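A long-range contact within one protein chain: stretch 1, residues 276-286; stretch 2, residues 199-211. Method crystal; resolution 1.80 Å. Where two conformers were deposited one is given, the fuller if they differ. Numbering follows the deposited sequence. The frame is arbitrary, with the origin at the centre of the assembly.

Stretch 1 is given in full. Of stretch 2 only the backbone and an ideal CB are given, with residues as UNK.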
# COMPACT_ATOMS: atom_id res chain seq x y z
N LEU A 276 -33.48 14.10 26.83
CA LEU A 276 -34.05 12.82 27.25
C LEU A 276 -34.21 11.91 26.05
O LEU A 276 -34.28 10.69 26.18
CB LEU A 276 -35.45 13.03 27.84
CG LEU A 276 -35.71 13.89 29.07
CD1 LEU A 276 -37.21 13.97 29.32
CD2 LEU A 276 -35.01 13.31 30.28
N LEU A 277 -34.27 12.52 24.87
CA LEU A 277 -34.51 11.77 23.65
C LEU A 277 -34.13 12.59 22.43
O LEU A 277 -34.22 13.82 22.44
CB LEU A 277 -36.00 11.43 23.56
CG LEU A 277 -36.60 10.89 22.27
CD1 LEU A 277 -36.17 9.44 22.09
CD2 LEU A 277 -38.13 10.99 22.33
N LEU A 278 -33.71 11.89 21.37
CA LEU A 278 -33.36 12.51 20.10
C LEU A 278 -34.33 11.99 19.05
O LEU A 278 -34.51 10.77 18.91
CB LEU A 278 -31.94 12.15 19.66
CG LEU A 278 -31.65 12.55 18.20
CD1 LEU A 278 -31.68 14.07 18.07
CD2 LEU A 278 -30.30 11.99 17.75
N VAL A 279 -34.97 12.90 18.32
CA VAL A 279 -35.89 12.54 17.25
C VAL A 279 -35.16 12.96 15.98
O VAL A 279 -34.78 14.13 15.85
CB VAL A 279 -37.22 13.31 17.35
CG1 VAL A 279 -38.13 12.96 16.17
CG2 VAL A 279 -37.92 12.97 18.67
N THR A 280 -34.96 12.04 15.05
CA THR A 280 -34.24 12.41 13.83
C THR A 280 -34.55 11.48 12.66
O THR A 280 -35.24 10.48 12.81
CB THR A 280 -32.72 12.37 14.08
OG1 THR A 280 -32.03 12.85 12.92
CG2 THR A 280 -32.26 10.93 14.37
N ASP A 281 -34.04 11.84 11.48
CA ASP A 281 -34.20 11.00 10.30
C ASP A 281 -32.83 10.88 9.66
O ASP A 281 -32.69 10.43 8.52
CB ASP A 281 -35.21 11.61 9.31
CG ASP A 281 -34.76 12.94 8.73
OD1 ASP A 281 -35.48 13.46 7.86
OD2 ASP A 281 -33.69 13.46 9.13
N SER A 282 -31.81 11.26 10.42
CA SER A 282 -30.42 11.22 9.98
C SER A 282 -29.63 10.08 10.61
O SER A 282 -29.62 9.92 11.82
CB SER A 282 -29.73 12.54 10.31
OG SER A 282 -28.32 12.41 10.25
N GLY A 283 -28.96 9.29 9.77
CA GLY A 283 -28.17 8.18 10.29
C GLY A 283 -27.00 8.69 11.11
O GLY A 283 -26.66 8.12 12.14
N GLY A 284 -26.38 9.77 10.65
CA GLY A 284 -25.24 10.33 11.36
C GLY A 284 -25.60 10.80 12.76
O GLY A 284 -24.89 10.52 13.73
N LEU A 285 -26.71 11.51 12.87
CA LEU A 285 -27.14 12.00 14.18
C LEU A 285 -27.60 10.86 15.08
O LEU A 285 -27.42 10.91 16.29
CB LEU A 285 -28.25 13.04 14.01
CG LEU A 285 -27.71 14.39 13.52
CD1 LEU A 285 -28.84 15.36 13.31
CD2 LEU A 285 -26.74 14.94 14.56
N GLN A 286 -28.18 9.83 14.48
CA GLN A 286 -28.62 8.69 15.27
C GLN A 286 -27.40 8.06 15.93
O GLN A 286 -27.44 7.69 17.10
CB GLN A 286 -29.34 7.67 14.36
CG GLN A 286 -29.64 6.34 15.03
CD GLN A 286 -28.56 5.31 14.78
OE1 GLN A 286 -28.23 5.02 13.63
NE2 GLN A 286 -28.02 4.74 15.85
N UNK A 199 -36.69 19.48 31.20
CA UNK A 199 -35.96 18.58 30.29
C UNK A 199 -36.15 18.92 28.82
O UNK A 199 -37.09 19.63 28.44
CB UNK A 199 -36.40 17.13 30.53
N UNK A 200 -35.27 18.38 27.98
CA UNK A 200 -35.31 18.64 26.55
C UNK A 200 -35.43 17.39 25.70
O UNK A 200 -35.07 16.29 26.12
CB UNK A 200 -34.05 19.41 26.14
N UNK A 201 -35.95 17.60 24.49
CA UNK A 201 -36.05 16.57 23.47
C UNK A 201 -35.44 17.27 22.27
O UNK A 201 -35.90 18.35 21.89
CB UNK A 201 -37.48 16.07 23.23
N UNK A 202 -34.38 16.70 21.70
CA UNK A 202 -33.76 17.32 20.53
C UNK A 202 -34.41 16.78 19.28
O UNK A 202 -34.64 15.57 19.17
CB UNK A 202 -32.25 17.07 20.50
N UNK A 203 -34.75 17.67 18.36
CA UNK A 203 -35.38 17.28 17.11
C UNK A 203 -34.54 17.71 15.92
O UNK A 203 -34.00 18.82 15.90
CB UNK A 203 -36.78 17.88 17.01
N UNK A 204 -34.46 16.82 14.94
CA UNK A 204 -33.70 17.06 13.71
C UNK A 204 -34.37 16.35 12.52
O UNK A 204 -34.60 15.14 12.54
CB UNK A 204 -32.26 16.58 13.87
N UNK A 205 -34.72 17.12 11.49
CA UNK A 205 -35.33 16.55 10.27
C UNK A 205 -34.71 17.23 9.06
O UNK A 205 -34.83 18.44 8.89
CB UNK A 205 -36.85 16.72 10.27
N UNK A 206 -34.02 16.46 8.23
CA UNK A 206 -33.39 17.02 7.04
C UNK A 206 -33.07 16.03 5.92
O UNK A 206 -32.39 16.39 4.96
CB UNK A 206 -32.09 17.72 7.46
N UNK A 207 -33.55 14.80 6.03
CA UNK A 207 -33.32 13.81 4.99
C UNK A 207 -34.06 14.32 3.76
O UNK A 207 -35.28 14.51 3.80
CB UNK A 207 -33.79 12.41 5.41
N UNK A 208 -33.34 14.54 2.68
CA UNK A 208 -33.94 15.07 1.46
C UNK A 208 -35.19 14.33 0.99
O UNK A 208 -36.13 14.97 0.51
CB UNK A 208 -32.90 15.05 0.34
N UNK A 209 -35.21 13.01 1.12
CA UNK A 209 -36.38 12.24 0.67
C UNK A 209 -37.62 12.52 1.52
O UNK A 209 -38.74 12.36 1.05
CB UNK A 209 -36.07 10.74 0.70
N UNK A 210 -37.41 12.94 2.76
CA UNK A 210 -38.53 13.25 3.65
C UNK A 210 -39.03 14.67 3.42
O UNK A 210 -40.06 15.07 3.97
CB UNK A 210 -38.12 13.07 5.11
N UNK A 211 -38.31 15.44 2.61
CA UNK A 211 -38.68 16.83 2.30
C UNK A 211 -40.18 17.09 2.22
O UNK A 211 -40.73 17.89 2.98
CB UNK A 211 -38.04 17.24 0.97

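Position 199 directs its CA-to-CB bond toward stretch 1, and its ideal CB lies 3.5 Å from Leu276 CD1. That is tight, phi is -67°, and a compact apolar residue suits. The residue is Pro199, preceded by a cis peptide bond; its CB keeps that contact.

At 200 the CB points sideways, the ideal CB 5.4 Å from Leu276 N, leaving room for many side chains. The backbone does the work: Leu276 N donates to the O of 200 at 2.8 Å and 172°. Tyr200 is deposited, its ring leading away.

Positions 201 to 203 run parallel to Leu277-Val279, the strand axes 4.8 Å apart and 21° from parallel. The N of 202 donates to Leu277 O (3.0 Å), and Val279 N donates to the O of 202 (2.8 Å), fixing the register. Extended phi/psi values turn successive CBs to opposite faces. The CBs of 201 and 203 share a face with Leu277 and Val279, where beta-branched or other aliphatic residues fit. Both are valines: Val201 CG1 lies 4.0 Å from Val279 CG2, and Val203 CG2 lies 4.2 Å from Val279 CB. On the face of Leu278, the ideal CB of 202 is 3.9 Å from Leu278 CD1; valine, threonine or isoleucine would suit. Thr202 puts CG2 3.7 Å from Leu278 CD1.

The N of 204 donates to Val279 O (2.9 Å). The ideal CB of 204 sits 3.7 Å from Leu285 CD1 and 3.9 Å from Thr280 OG1, a mixed setting favouring alanine, serine or threonine. Thr204 places CG2 3.0 Å from both Leu285 CD1 and Thr280 OG1, unusually short, strained contacts.

The ideal CB of 205 points sideways, 4.3 Å from Asp281 OD1, and many residues would suit. It is Met205, modelled as selenomethionine, its end leading away.

At 206 and 207 the Asp281 carboxylate meets backbone donors. The N of 206 donates to Asp281 OD2 (3.1 Å, 171°). The N of 207 donates to Asp281 OD1 (3.0 Å, 154°). Sideways CB geometry at 206 admits polar or aromatic groups; His206 turns back, NE2 coming 3.2 Å from Ser282 CB. The ideal CB of 207 points toward stretch 1, already 3.2 Å from Asp281 OD1, so a small residue would do, or a longer one turning away. Arg207, chi1 to chi3 all t, leads away.

Neither 208 nor 209 has stretch 1 within 5.5 Å of its ideal CB; many side chains, including charged ones, fit. They are Arg208 and Glu209; Arg207 NE and Glu209 OE2 form a 2.5 Å salt bridge.

Position 210 points toward stretch 1, its ideal CB 3.8 Å from Asp281 OD1, inviting a donor: asparagine, serine or threonine. Asn210 ND2 donates to Asp281 OD1 at 3.3 Å.

Position 211 points away, unconstrained here; it is Trp211.

Stretch 2 199-211: PYVTVTMHRRENW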
# COMPACT_ATOMS: atom_id res chain seq x y z
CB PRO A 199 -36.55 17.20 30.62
CG PRO A 199 -37.07 17.36 32.02
CD PRO A 199 -37.69 18.73 31.97
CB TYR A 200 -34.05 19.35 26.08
CG TYR A 200 -33.65 20.55 26.91
CD1 TYR A 200 -32.58 20.48 27.80
CD2 TYR A 200 -34.33 21.76 26.78
CE1 TYR A 200 -32.19 21.59 28.55
CE2 TYR A 200 -33.95 22.88 27.53
CZ TYR A 200 -32.88 22.79 28.40
OH TYR A 200 -32.49 23.89 29.13
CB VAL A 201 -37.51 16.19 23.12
CG1 VAL A 201 -37.52 15.29 21.88
CG2 VAL A 201 -38.16 15.46 24.29
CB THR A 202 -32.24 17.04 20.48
OG1 THR A 202 -31.60 17.66 21.61
CG2 THR A 202 -31.64 17.62 19.19
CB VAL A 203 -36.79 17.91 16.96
CG1 VAL A 203 -37.36 17.58 15.59
CG2 VAL A 203 -37.72 17.40 18.06
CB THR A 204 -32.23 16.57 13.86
OG1 THR A 204 -31.38 17.70 14.13
CG2 THR A 204 -31.75 15.84 12.62
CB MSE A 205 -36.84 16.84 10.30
CG MSE A 205 -37.65 16.01 11.34
SE MSE A 205 -39.53 15.97 10.94
CE MSE A 205 -39.92 17.74 11.48
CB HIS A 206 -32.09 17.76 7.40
CG HIS A 206 -31.00 16.85 7.88
ND1 HIS A 206 -29.86 16.61 7.15
CD2 HIS A 206 -30.88 16.13 9.02
CE1 HIS A 206 -29.08 15.77 7.82
NE2 HIS A 206 -29.68 15.47 8.96
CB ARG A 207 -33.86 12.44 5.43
CG ARG A 207 -33.46 11.30 4.50
CD ARG A 207 -33.93 9.96 5.04
NE ARG A 207 -33.48 8.86 4.19
CZ ARG A 207 -32.21 8.54 3.98
NH1 ARG A 207 -31.24 9.24 4.56
NH2 ARG A 207 -31.90 7.52 3.19
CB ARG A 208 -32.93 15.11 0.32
CG ARG A 208 -33.37 16.04 -0.79
CD ARG A 208 -32.74 15.70 -2.13
NE ARG A 208 -33.24 16.58 -3.18
CZ ARG A 208 -34.53 16.77 -3.46
NH1 ARG A 208 -35.46 16.13 -2.75
NH2 ARG A 208 -34.89 17.59 -4.43
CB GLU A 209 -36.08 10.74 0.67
CG GLU A 209 -35.86 10.12 2.04
CD GLU A 209 -35.86 8.60 1.98
OE1 GLU A 209 -36.91 8.02 1.64
OE2 GLU A 209 -34.82 7.99 2.28
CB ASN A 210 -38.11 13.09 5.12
CG ASN A 210 -38.22 11.66 5.63
OD1 ASN A 210 -38.60 10.75 4.88
ND2 ASN A 210 -37.90 11.45 6.90
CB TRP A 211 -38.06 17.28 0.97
CG TRP A 211 -36.66 17.80 1.01
CD1 TRP A 211 -35.93 18.22 -0.06
CD2 TRP A 211 -35.83 17.99 2.16
NE1 TRP A 211 -34.69 18.65 0.35
CE2 TRP A 211 -34.60 18.52 1.71
CE3 TRP A 211 -36.00 17.75 3.53
CZ2 TRP A 211 -33.55 18.83 2.57
CZ3 TRP A 211 -34.95 18.06 4.39
CH2 TRP A 211 -33.75 18.59 3.91
O HOH W 1 -36.19 15.53 6.33
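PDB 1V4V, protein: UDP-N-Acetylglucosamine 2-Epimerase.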